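Local structure of RND efflux system, outer membrane lipoprotein, NodT family (Burkholderia mallei, 6U94) at residues D55-L58 against Q59-V62; L153-E156 against E157-R160; L184-A187 against Q188-R192; N352-L355 against A356-R359. The protein probably serves as the outer membrane channel component of an RND-type efflux system, a lipoprotein of the outer membrane factor family. All blocks are in the same frame, centred on the assembly; numbering follows the deposited sequence.

Contact 1 (D55-L58 against Q59-V62)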
ATOM      1  N   ASP A  55      -4.777  11.752  -9.971  1.00 85.00           N
ATOM      2  CA  ASP A  55      -4.325  13.095  -9.623  1.00 86.76           C
ATOM      3  C   ASP A  55      -3.312  13.599 -10.644  1.00 90.17           C
ATOM      4  O   ASP A  55      -2.360  12.894 -10.993  1.00 89.09           O
ATOM      5  CB  ASP A  55      -3.719  13.101  -8.221  1.00 84.53           C
ATOM      6  CG  ASP A  55      -3.372  14.494  -7.744  1.00 84.53           C
ATOM      7  OD1 ASP A  55      -4.287  15.340  -7.665  1.00 86.16           O
ATOM      8  OD2 ASP A  55      -2.186  14.741  -7.442  1.00 85.44           O
ATOM      9  N   ALA A  56      -3.523  14.830 -11.119  1.00 92.74           N
ATOM     10  CA  ALA A  56      -2.663  15.383 -12.160  1.00 93.38           C
ATOM     11  C   ALA A  56      -1.226  15.523 -11.676  1.00 95.02           C
ATOM     12  O   ALA A  56      -0.283  15.199 -12.408  1.00 96.42           O
ATOM     13  CB  ALA A  56      -3.209  16.736 -12.623  1.00 94.10           C
ATOM     14  N   GLN A  57      -1.036  16.008 -10.447  1.00 95.65           N
ATOM     15  CA  GLN A  57       0.316  16.144  -9.914  1.00 94.15           C
ATOM     16  C   GLN A  57       0.989  14.784  -9.770  1.00 92.97           C
ATOM     17  O   GLN A  57       2.169  14.626 -10.105  1.00 91.06           O
ATOM     18  CB  GLN A  57       0.284  16.872  -8.570  1.00 92.49           C
ATOM     19  CG  GLN A  57       1.657  17.115  -7.975  1.00 94.96           C
ATOM     20  CD  GLN A  57       2.555  17.917  -8.900  1.00102.74           C
ATOM     21  OE1 GLN A  57       2.303  19.094  -9.162  1.00105.99           O
ATOM     22  NE2 GLN A  57       3.605  17.280  -9.408  1.00101.74           N
ATOM     23  N   LEU A  58       0.248  13.788  -9.275  1.00 90.59           N
ATOM     24  CA  LEU A  58       0.794  12.439  -9.169  1.00 89.43           C
ATOM     25  C   LEU A  58       1.160  11.886 -10.541  1.00 91.95           C
ATOM     26  O   LEU A  58       2.197  11.231 -10.699  1.00 93.17           O
ATOM     27  CB  LEU A  58      -0.205  11.524  -8.463  1.00 83.22           C
ATOM     28  CG  LEU A  58       0.181  10.045  -8.387  1.00 79.74           C
ATOM     29  CD1 LEU A  58       1.506   9.869  -7.668  1.00 81.35           C
ATOM     30  CD2 LEU A  58      -0.906   9.241  -7.705  1.00 74.99           C
ATOM     31  N   GLN A  59       0.322  12.148 -11.549  1.00 92.56           N
ATOM     32  CA  GLN A  59       0.634  11.702 -12.903  1.00 91.37           C
ATOM     33  C   GLN A  59       1.927  12.326 -13.405  1.00 94.09           C
ATOM     34  O   GLN A  59       2.695  11.684 -14.132  1.00 96.74           O
ATOM     35  CB  GLN A  59      -0.520  12.039 -13.849  1.00 93.40           C
ATOM     36  CG  GLN A  59      -1.734  11.140 -13.715  1.00 93.86           C
ATOM     37  CD  GLN A  59      -2.704  11.306 -14.871  1.00 98.06           C
ATOM     38  OE1 GLN A  59      -2.601  12.254 -15.650  1.00102.38           O
ATOM     39  NE2 GLN A  59      -3.646  10.378 -14.994  1.00 95.95           N
ATOM     40  N   GLN A  60       2.185  13.581 -13.031  1.00 95.32           N
ATOM     41  CA  GLN A  60       3.406  14.249 -13.471  1.00 97.09           C
ATOM     42  C   GLN A  60       4.642  13.595 -12.867  1.00 94.97           C
ATOM     43  O   GLN A  60       5.653  13.411 -13.555  1.00 97.31           O
ATOM     44  CB  GLN A  60       3.349  15.732 -13.108  1.00 99.36           C
ATOM     45  CG  GLN A  60       4.600  16.512 -13.473  1.00104.10           C
ATOM     46  CD  GLN A  60       4.487  17.987 -13.136  1.00108.62           C
ATOM     47  OE1 GLN A  60       3.479  18.436 -12.587  1.00109.29           O
ATOM     48  NE2 GLN A  60       5.523  18.750 -13.466  1.00113.09           N
ATOM     49  N   LEU A  61       4.578  13.231 -11.584  1.00 92.98           N
ATOM     50  CA  LEU A  61       5.731  12.630 -10.923  1.00 89.86           C
ATOM     51  C   LEU A  61       6.077  11.276 -11.528  1.00 84.38           C
ATOM     52  O   LEU A  61       7.256  10.964 -11.739  1.00 84.09           O
ATOM     53  CB  LEU A  61       5.457  12.496  -9.425  1.00 86.80           C
ATOM     54  CG  LEU A  61       5.300  13.822  -8.682  1.00 88.23           C
ATOM     55  CD1 LEU A  61       4.484  13.629  -7.417  1.00 84.09           C
ATOM     56  CD2 LEU A  61       6.666  14.414  -8.362  1.00 88.05           C
ATOM     57  N   VAL A  62       5.062  10.455 -11.811  1.00 80.63           N
ATOM     58  CA  VAL A  62       5.303   9.133 -12.384  1.00 75.55           C
ATOM     59  C   VAL A  62       5.915   9.255 -13.774  1.00 80.95           C
ATOM     60  O   VAL A  62       6.839   8.512 -14.131  1.00 77.01           O
ATOM     61  CB  VAL A  62       3.996   8.320 -12.402  1.00 67.22           C
ATOM     62  CG1 VAL A  62       4.150   7.070 -13.251  1.00 66.11           C
ATOM     63  CG2 VAL A  62       3.599   7.950 -10.988  1.00 64.91           C
TER
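The N-terminal turn of helix 56-67 starts at D55, which caps it and hands its carbonyl to Q59: Q59 N donates to D55 O at 2.8 Å. D55 also uses its side chain. OD2 accepts L58 N at 3.2 Å, the N-H coming from above the carboxylate plane, 36° out of it, while OD1 forms a salt bridge with R264. Q59 climbs back past the cap, its CG lying beside the backbone N (chi1 -75°), so that CG sits 3.3 Å from D55 O and NE2 can reach L53 O. In the same first turn, Q57 bends at chi2 and folds its amide toward that of Q60, the two planes 29° apart, with Q57 NE2 and Q60 OE1 3.4 Å from each other. L61 CG lies 3.5 Å from Q57 O, the carbonyl that also accepts from L61 N. L58 and V62 share the buried side, CD1 to CG2 at 4.4 Å, where V62 also leans on V170 of helix 156-203. One D55 carboxylate oxygen is bridged to R264 and the other accepts a backbone N-H at the helix start, where the helix end would add positive potential, so D55 is probably held as the anion.

Contact 2 (L153-E156 against E157-R160)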
ATOM      1  N   LEU A 153      17.807  -7.937 -16.554  1.00 71.41           N
ATOM      2  CA  LEU A 153      16.829  -6.858 -16.545  1.00 73.89           C
ATOM      3  C   LEU A 153      16.438  -6.392 -17.941  1.00 76.12           C
ATOM      4  O   LEU A 153      15.559  -5.534 -18.063  1.00 78.78           O
ATOM      5  CB  LEU A 153      17.363  -5.675 -15.733  1.00 75.85           C
ATOM      6  CG  LEU A 153      17.520  -5.940 -14.235  1.00 78.37           C
ATOM      7  CD1 LEU A 153      18.199  -4.771 -13.540  1.00 81.60           C
ATOM      8  CD2 LEU A 153      16.168  -6.232 -13.602  1.00 74.00           C
ATOM      9  N   ALA A 154      17.060  -6.930 -18.991  1.00 75.25           N
ATOM     10  CA  ALA A 154      16.682  -6.553 -20.345  1.00 73.12           C
ATOM     11  C   ALA A 154      15.468  -7.319 -20.851  1.00 75.54           C
ATOM     12  O   ALA A 154      14.850  -6.891 -21.832  1.00 77.87           O
ATOM     13  CB  ALA A 154      17.857  -6.759 -21.298  1.00 74.76           C
ATOM     14  N   THR A 155      15.109  -8.428 -20.209  1.00 73.06           N
ATOM     15  CA  THR A 155      13.937  -9.190 -20.617  1.00 70.23           C
ATOM     16  C   THR A 155      12.660  -8.387 -20.388  1.00 75.67           C
ATOM     17  O   THR A 155      12.609  -7.459 -19.578  1.00 73.10           O
ATOM     18  CB  THR A 155      13.863 -10.515 -19.859  1.00 66.31           C
ATOM     19  OG1 THR A 155      13.653 -10.263 -18.461  1.00 66.47           O
ATOM     20  CG2 THR A 155      15.159 -11.301 -20.049  1.00 68.74           C
ATOM     21  N   GLU A 156      11.615  -8.760 -21.132  1.00 74.99           N
ATOM     22  CA  GLU A 156      10.374  -7.996 -21.105  1.00 73.20           C
ATOM     23  C   GLU A 156       9.689  -8.094 -19.748  1.00 68.66           C
ATOM     24  O   GLU A 156       9.137  -7.102 -19.252  1.00 60.69           O
ATOM     25  CB  GLU A 156       9.437  -8.480 -22.209  1.00 82.26           C
ATOM     26  CG  GLU A 156       8.118  -7.727 -22.269  1.00 90.74           C
ATOM     27  CD  GLU A 156       7.058  -8.471 -23.054  1.00101.29           C
ATOM     28  OE1 GLU A 156       7.287  -9.650 -23.400  1.00106.57           O
ATOM     29  OE2 GLU A 156       5.992  -7.876 -23.324  1.00104.61           O
ATOM     30  N   GLU A 157       9.703  -9.282 -19.136  1.00 68.68           N
ATOM     31  CA  GLU A 157       9.065  -9.437 -17.833  1.00 72.16           C
ATOM     32  C   GLU A 157       9.823  -8.673 -16.757  1.00 69.39           C
ATOM     33  O   GLU A 157       9.209  -8.060 -15.875  1.00 65.86           O
ATOM     34  CB  GLU A 157       8.948 -10.920 -17.464  1.00 74.49           C
ATOM     35  CG  GLU A 157      10.215 -11.737 -17.666  1.00 79.96           C
ATOM     36  CD  GLU A 157      10.318 -12.330 -19.064  1.00 81.25           C
ATOM     37  OE1 GLU A 157       9.851 -11.686 -20.027  1.00 81.40           O
ATOM     38  OE2 GLU A 157      10.860 -13.446 -19.198  1.00 83.60           O
ATOM     39  N   ALA A 158      11.158  -8.689 -16.814  1.00 72.60           N
ATOM     40  CA  ALA A 158      11.942  -7.945 -15.833  1.00 72.45           C
ATOM     41  C   ALA A 158      11.741  -6.442 -15.991  1.00 71.73           C
ATOM     42  O   ALA A 158      11.665  -5.715 -14.995  1.00 74.10           O
ATOM     43  CB  ALA A 158      13.424  -8.302 -15.955  1.00 72.72           C
ATOM     44  N   ARG A 159      11.660  -5.958 -17.232  1.00 72.26           N
ATOM     45  CA  ARG A 159      11.419  -4.536 -17.453  1.00 71.58           C
ATOM     46  C   ARG A 159      10.057  -4.117 -16.913  1.00 73.64           C
ATOM     47  O   ARG A 159       9.927  -3.061 -16.280  1.00 70.34           O
ATOM     48  CB  ARG A 159      11.527  -4.213 -18.941  1.00 79.16           C
ATOM     49  CG  ARG A 159      11.248  -2.762 -19.294  1.00 84.49           C
ATOM     50  CD  ARG A 159      11.521  -2.490 -20.772  1.00 93.48           C
ATOM     51  NE  ARG A 159      11.336  -1.082 -21.115  1.00100.18           N
ATOM     52  CZ  ARG A 159      12.310  -0.177 -21.112  1.00106.15           C
ATOM     53  NH1 ARG A 159      13.545  -0.529 -20.783  1.00109.40           N
ATOM     54  NH2 ARG A 159      12.051   1.083 -21.438  1.00107.71           N
ATOM     55  N   ARG A 160       9.028  -4.930 -17.155  1.00 70.95           N
ATOM     56  CA  ARG A 160       7.702  -4.610 -16.644  1.00 64.79           C
ATOM     57  C   ARG A 160       7.666  -4.642 -15.121  1.00 65.73           C
ATOM     58  O   ARG A 160       6.959  -3.840 -14.502  1.00 69.43           O
ATOM     59  CB  ARG A 160       6.673  -5.580 -17.226  1.00 59.49           C
ATOM     60  CG  ARG A 160       5.243  -5.305 -16.795  1.00 59.13           C
ATOM     61  CD  ARG A 160       4.273  -6.250 -17.480  1.00 58.59           C
ATOM     62  NE  ARG A 160       2.885  -5.882 -17.232  1.00 60.14           N
ATOM     63  CZ  ARG A 160       2.247  -4.904 -17.869  1.00 63.30           C
ATOM     64  NH1 ARG A 160       2.881  -4.191 -18.789  1.00 57.50           N
ATOM     65  NH2 ARG A 160       0.980  -4.634 -17.582  1.00 63.75           N
TER
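T155 and E157 both swing their side chains between the backbone N and the carbonyl carbon, chi1 65° and 47°, and that brings them together at the start of helix 156-203. For T155 the turn aims OG1 at the A158 amide, a weak N-cap bond of 3.4 Å. OG1 also lies 3.2 Å from A158 CB, a snug fit. E157 then bends again at chi2 (-89°), so its carboxylate folds back over the cap: CG lies 3.8 Å from T155 OG1, and OE1 rests 3.6 Å from E156 N. The ordinary helix bonds follow, R159 N to T155 O at 2.9 Å and R160 N to E156 O. On the inner side, L153 lays CD2 against A158 CB at 4.2 Å, and helix 132-142 closes over both through L137. The side chains of E156, E157 and R160 all meet M286 of helix 283-294, and R160 NH2 goes on to G456 O. The T155 hydroxyl, which donates to Y152 O, can accept the weak bond from A158 N; the E157 carboxylate probably gains from the helix start's positive potential, though the like-charged E156, with E156 OE1 4.7 Å from E157 OE1, would probably work against it.

Contact 3 (L184-A187 against Q188-R192)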
ATOM      1  N   LEU A 184       1.087  16.588  10.238  1.00 80.53           N
ATOM      2  CA  LEU A 184       1.762  17.765  10.775  1.00 82.23           C
ATOM      3  C   LEU A 184       0.770  18.885  11.060  1.00 82.52           C
ATOM      4  O   LEU A 184       0.850  19.545  12.103  1.00 86.59           O
ATOM      5  CB  LEU A 184       2.843  18.245   9.806  1.00 81.57           C
ATOM      6  CG  LEU A 184       3.551  19.533  10.231  1.00 85.36           C
ATOM      7  CD1 LEU A 184       4.295  19.329  11.543  1.00 85.87           C
ATOM      8  CD2 LEU A 184       4.489  20.035   9.144  1.00 83.36           C
ATOM      9  N   ALA A 185      -0.171  19.117  10.141  1.00 80.19           N
ATOM     10  CA  ALA A 185      -1.166  20.163  10.346  1.00 83.89           C
ATOM     11  C   ALA A 185      -2.048  19.856  11.549  1.00 88.56           C
ATOM     12  O   ALA A 185      -2.401  20.761  12.315  1.00 90.77           O
ATOM     13  CB  ALA A 185      -2.012  20.332   9.085  1.00 80.03           C
ATOM     14  N   LEU A 186      -2.414  18.585  11.730  1.00 86.21           N
ATOM     15  CA  LEU A 186      -3.185  18.195  12.906  1.00 82.20           C
ATOM     16  C   LEU A 186      -2.388  18.421  14.185  1.00 84.12           C
ATOM     17  O   LEU A 186      -2.920  18.939  15.174  1.00 86.92           O
ATOM     18  CB  LEU A 186      -3.608  16.732  12.782  1.00 77.78           C
ATOM     19  CG  LEU A 186      -4.260  16.050  13.983  1.00 78.93           C
ATOM     20  CD1 LEU A 186      -5.605  16.686  14.315  1.00 79.14           C
ATOM     21  CD2 LEU A 186      -4.416  14.564  13.709  1.00 74.67           C
ATOM     22  N   ALA A 187      -1.105  18.050  14.178  1.00 82.28           N
ATOM     23  CA  ALA A 187      -0.273  18.232  15.362  1.00 83.39           C
ATOM     24  C   ALA A 187      -0.033  19.705  15.665  1.00 88.42           C
ATOM     25  O   ALA A 187       0.164  20.070  16.830  1.00 91.31           O
ATOM     26  CB  ALA A 187       1.060  17.503  15.185  1.00 80.35           C
ATOM     27  N   GLN A 188      -0.041  20.560  14.642  1.00 91.34           N
ATOM     28  CA  GLN A 188       0.157  21.988  14.869  1.00 93.97           C
ATOM     29  C   GLN A 188      -1.112  22.651  15.393  1.00 96.69           C
ATOM     30  O   GLN A 188      -1.043  23.512  16.278  1.00 99.07           O
ATOM     31  CB  GLN A 188       0.625  22.663  13.580  1.00 91.87           C
ATOM     32  CG  GLN A 188       2.057  22.325  13.199  1.00 94.54           C
ATOM     33  CD  GLN A 188       2.440  22.860  11.834  1.00 96.15           C
ATOM     34  OE1 GLN A 188       1.597  22.996  10.948  1.00 96.95           O
ATOM     35  NE2 GLN A 188       3.721  23.172  11.659  1.00 97.35           N
ATOM     36  N   ASP A 189      -2.274  22.266  14.858  1.00 96.99           N
ATOM     37  CA  ASP A 189      -3.536  22.762  15.399  1.00103.22           C
ATOM     38  C   ASP A 189      -3.706  22.345  16.853  1.00102.05           C
ATOM     39  O   ASP A 189      -4.113  23.153  17.697  1.00106.79           O
ATOM     40  CB  ASP A 189      -4.705  22.256  14.556  1.00106.43           C
ATOM     41  CG  ASP A 189      -4.677  22.792  13.140  1.00111.77           C
ATOM     42  OD1 ASP A 189      -3.885  23.720  12.870  1.00116.00           O
ATOM     43  OD2 ASP A 189      -5.446  22.284  12.297  1.00111.43           O
ATOM     44  N   THR A 190      -3.398  21.083  17.164  1.00 96.22           N
ATOM     45  CA  THR A 190      -3.438  20.627  18.549  1.00 93.10           C
ATOM     46  C   THR A 190      -2.463  21.417  19.413  1.00 96.86           C
ATOM     47  O   THR A 190      -2.780  21.771  20.556  1.00101.57           O
ATOM     48  CB  THR A 190      -3.125  19.130  18.613  1.00 87.10           C
ATOM     49  OG1 THR A 190      -4.115  18.401  17.876  1.00 79.48           O
ATOM     50  CG2 THR A 190      -3.107  18.642  20.053  1.00 85.50           C
ATOM     51  N   LEU A 191      -1.280  21.723  18.875  1.00 95.39           N
ATOM     52  CA  LEU A 191      -0.285  22.468  19.639  1.00 96.67           C
ATOM     53  C   LEU A 191      -0.783  23.865  19.993  1.00 99.26           C
ATOM     54  O   LEU A 191      -0.571  24.341  21.115  1.00 98.48           O
ATOM     55  CB  LEU A 191       1.022  22.542  18.848  1.00 93.35           C
ATOM     56  CG  LEU A 191       2.228  23.229  19.492  1.00 96.32           C
ATOM     57  CD1 LEU A 191       2.533  22.619  20.847  1.00 94.68           C
ATOM     58  CD2 LEU A 191       3.442  23.133  18.577  1.00 96.16           C
ATOM     59  N   ARG A 192      -1.454  24.535  19.053  1.00101.12           N
ATOM     60  CA  ARG A 192      -1.918  25.897  19.304  1.00104.29           C
ATOM     61  C   ARG A 192      -3.078  25.915  20.290  1.00108.38           C
ATOM     62  O   ARG A 192      -3.143  26.788  21.164  1.00111.98           O
ATOM     63  CB  ARG A 192      -2.320  26.567  17.990  1.00101.81           C
TER
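The Q188 amide has L184 over one of its faces: L184 CG stands 3.9 Å from Q188 CD, and L184 CD1 is equally close to NE2, so the leucine branch lies flat against the group. Q188 reaches there because its CG sits beside the backbone N (chi1 -72°) and the chain then runs extended; on the way CG passes 3.2 Å from L184 O. The D189 carboxylate is the other flat group. A185 O sits over its face, 3.2 Å from CG and about as far from one carboxylate oxygen as from the other. No bond is possible between these acceptors; A185 O takes its helix bond from D189 N at 3.0 Å. Next comes T190, whose OG1, placed beside the backbone N (chi1 -61°), turns back along the helix and donates to L186 O at 3.0 Å. T190 N donates to the same oxygen from the opposite face of the carbonyl plane, so two protons grip L186 O and the hydroxyl is satisfied inside the helix. L191 N donates to A187 O. L184, A187 and L191 pack on helix 211-247, and L186 and T190 on F431 of helix 421-454, while A185, Q188 and D189 are exposed. A long helix packed against two neighbouring helices on one side and exposed at A185, Q188 and D189 on the other is consistent with the helical barrel of outer membrane factors such as TolC, and the threonine bonded back to the carbonyl four residues earlier is a familiar helix motif.

Contact 4 (N352-L355 against A356-R359)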
ATOM      1  N   ASN A 352      -0.150 -37.484 -20.904  1.00 95.63           N
ATOM      2  CA  ASN A 352      -0.594 -36.106 -21.073  1.00 94.10           C
ATOM      3  C   ASN A 352      -1.917 -35.824 -20.379  1.00 91.27           C
ATOM      4  O   ASN A 352      -2.276 -34.654 -20.213  1.00 91.83           O
ATOM      5  CB  ASN A 352      -0.720 -35.767 -22.559  1.00100.84           C
ATOM      6  CG  ASN A 352       0.559 -35.211 -23.140  1.00107.62           C
ATOM      7  OD1 ASN A 352       0.925 -34.065 -22.875  1.00111.72           O
ATOM      8  ND2 ASN A 352       1.246 -36.016 -23.943  1.00109.66           N
ATOM      9  N   LEU A 353      -2.648 -36.858 -19.969  1.00 90.72           N
ATOM     10  CA  LEU A 353      -3.960 -36.683 -19.362  1.00 86.76           C
ATOM     11  C   LEU A 353      -3.989 -37.081 -17.893  1.00 82.30           C
ATOM     12  O   LEU A 353      -5.072 -37.176 -17.307  1.00 84.30           O
ATOM     13  CB  LEU A 353      -5.010 -37.472 -20.148  1.00 88.56           C
ATOM     14  CG  LEU A 353      -5.070 -37.186 -21.650  1.00 87.96           C
ATOM     15  CD1 LEU A 353      -6.288 -37.854 -22.268  1.00 91.30           C
ATOM     16  CD2 LEU A 353      -5.064 -35.686 -21.936  1.00 83.64           C
ATOM     17  N   ASP A 354      -2.830 -37.313 -17.282  1.00 82.44           N
ATOM     18  CA  ASP A 354      -2.728 -37.629 -15.863  1.00 83.38           C
ATOM     19  C   ASP A 354      -2.060 -36.458 -15.157  1.00 79.07           C
ATOM     20  O   ASP A 354      -0.910 -36.123 -15.457  1.00 80.05           O
ATOM     21  CB  ASP A 354      -1.936 -38.917 -15.634  1.00 89.58           C
ATOM     22  CG  ASP A 354      -2.025 -39.404 -14.201  1.00 91.24           C
ATOM     23  OD1 ASP A 354      -3.008 -40.099 -13.871  1.00 92.76           O
ATOM     24  OD2 ASP A 354      -1.124 -39.081 -13.399  1.00 92.27           O
ATOM     25  N   LEU A 355      -2.788 -35.833 -14.228  1.00 75.45           N
ATOM     26  CA  LEU A 355      -2.263 -34.658 -13.538  1.00 72.54           C
ATOM     27  C   LEU A 355      -0.993 -34.984 -12.763  1.00 73.96           C
ATOM     28  O   LEU A 355      -0.041 -34.195 -12.759  1.00 71.86           O
ATOM     29  CB  LEU A 355      -3.328 -34.081 -12.606  1.00 69.16           C
ATOM     30  CG  LEU A 355      -4.352 -33.151 -13.255  1.00 66.92           C
ATOM     31  CD1 LEU A 355      -5.550 -32.962 -12.341  1.00 65.17           C
ATOM     32  CD2 LEU A 355      -3.704 -31.811 -13.573  1.00 52.98           C
ATOM     33  N   ALA A 356      -0.956 -36.145 -12.105  1.00 81.52           N
ATOM     34  CA  ALA A 356       0.189 -36.484 -11.265  1.00 81.93           C
ATOM     35  C   ALA A 356       1.476 -36.554 -12.075  1.00 75.24           C
ATOM     36  O   ALA A 356       2.528 -36.080 -11.629  1.00 74.07           O
ATOM     37  CB  ALA A 356      -0.064 -37.806 -10.541  1.00 85.24           C
ATOM     38  N   THR A 357       1.411 -37.130 -13.278  1.00 72.20           N
ATOM     39  CA  THR A 357       2.615 -37.266 -14.092  1.00 73.03           C
ATOM     40  C   THR A 357       3.035 -35.929 -14.689  1.00 68.43           C
ATOM     41  O   THR A 357       4.232 -35.647 -14.814  1.00 68.46           O
ATOM     42  CB  THR A 357       2.396 -38.302 -15.197  1.00 76.52           C
ATOM     43  OG1 THR A 357       1.448 -37.800 -16.148  1.00 84.85           O
ATOM     44  CG2 THR A 357       1.865 -39.596 -14.619  1.00 70.85           C
ATOM     45  N   VAL A 358       2.065 -35.091 -15.065  1.00 67.60           N
ATOM     46  CA  VAL A 358       2.390 -33.783 -15.624  1.00 69.35           C
ATOM     47  C   VAL A 358       2.974 -32.868 -14.550  1.00 66.99           C
ATOM     48  O   VAL A 358       3.766 -31.967 -14.852  1.00 63.51           O
ATOM     49  CB  VAL A 358       1.140 -33.172 -16.288  1.00 72.21           C
ATOM     50  CG1 VAL A 358       1.429 -31.786 -16.824  1.00 70.88           C
ATOM     51  CG2 VAL A 358       0.651 -34.069 -17.415  1.00 75.02           C
ATOM     52  N   ARG A 359       2.616 -33.087 -13.285  1.00 71.87           N
ATOM     53  CA  ARG A 359       3.161 -32.262 -12.215  1.00 73.47           C
ATOM     54  C   ARG A 359       4.609 -32.602 -11.889  1.00 77.46           C
ATOM     55  O   ARG A 359       5.280 -31.809 -11.221  1.00 79.52           O
ATOM     56  CB  ARG A 359       2.306 -32.390 -10.953  1.00 71.22           C
ATOM     57  CG  ARG A 359       0.956 -31.703 -11.051  1.00 70.01           C
ATOM     58  CD  ARG A 359       0.424 -31.353  -9.671  1.00 73.46           C
ATOM     59  NE  ARG A 359      -0.885 -30.713  -9.740  1.00 73.01           N
ATOM     60  CZ  ARG A 359      -2.033 -31.349  -9.538  1.00 71.30           C
ATOM     61  NH1 ARG A 359      -2.031 -32.643  -9.245  1.00 71.87           N
ATOM     62  NH2 ARG A 359      -3.182 -30.693  -9.623  1.00 66.42           N
TER
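D354 and T357 form the tight part, their side chains crossing at about a right angle where helix 355-359 begins. D354 is its N-cap: OD2 takes T357 N at 3.2 Å on its anti lone pair, with T357 CG2 at 3.3 Å. The carbonyl of D354 is crowded too. V358 N meets D354 O in the carbonyl plane at 3.2 Å, T357 N adds a weak bond, and T357 OG1 stands 3.0 Å away, put there by its position between backbone N and carbonyl carbon (chi1 68°). V358 CG2 presses on that oxygen, at 3.2 Å. The L355 and R359 side chains meet more loosely, although R359 N to L355 O is a firm helix bond. The guanidinium has L355 CD2 4.1 Å above one face, offset toward the rim; its charge is met by E368 through NE. The solvent side belongs to A356, its methyl beside D354 OD2. N352 is buried and holds its loop through F344 N, S348 O and A346 O. In the chain the short helix follows helix 349-352 and precedes helix 362-415, to which R359 is tied through E368; L355 rests on L339, V358 on I343 and R359 on P337 of the loop before helix 349-352.

In the fold
Contacts 1 to 4 follow one another along the chain without touching; all distances here run between centres. Contact 1 opens helix 56-67, contact 2 starts helix 156-203, and contact 3 lies farther along that same helix, about 46 Å from contact 2 and across the middle of the chain from it. Contact 1 lies between these two, about 24 Å from contact 2 and about 28 Å from contact 3, and its helix leans on helix 156-203. Contact 4, on a short helix of its own, is about 64 Å from contact 3 and about 31 Å from contact 2. Three of the four are helix starts capped by a side chain; contact 3 alone is mid-helix, on the elongated bundle that probably forms part of the efflux channel.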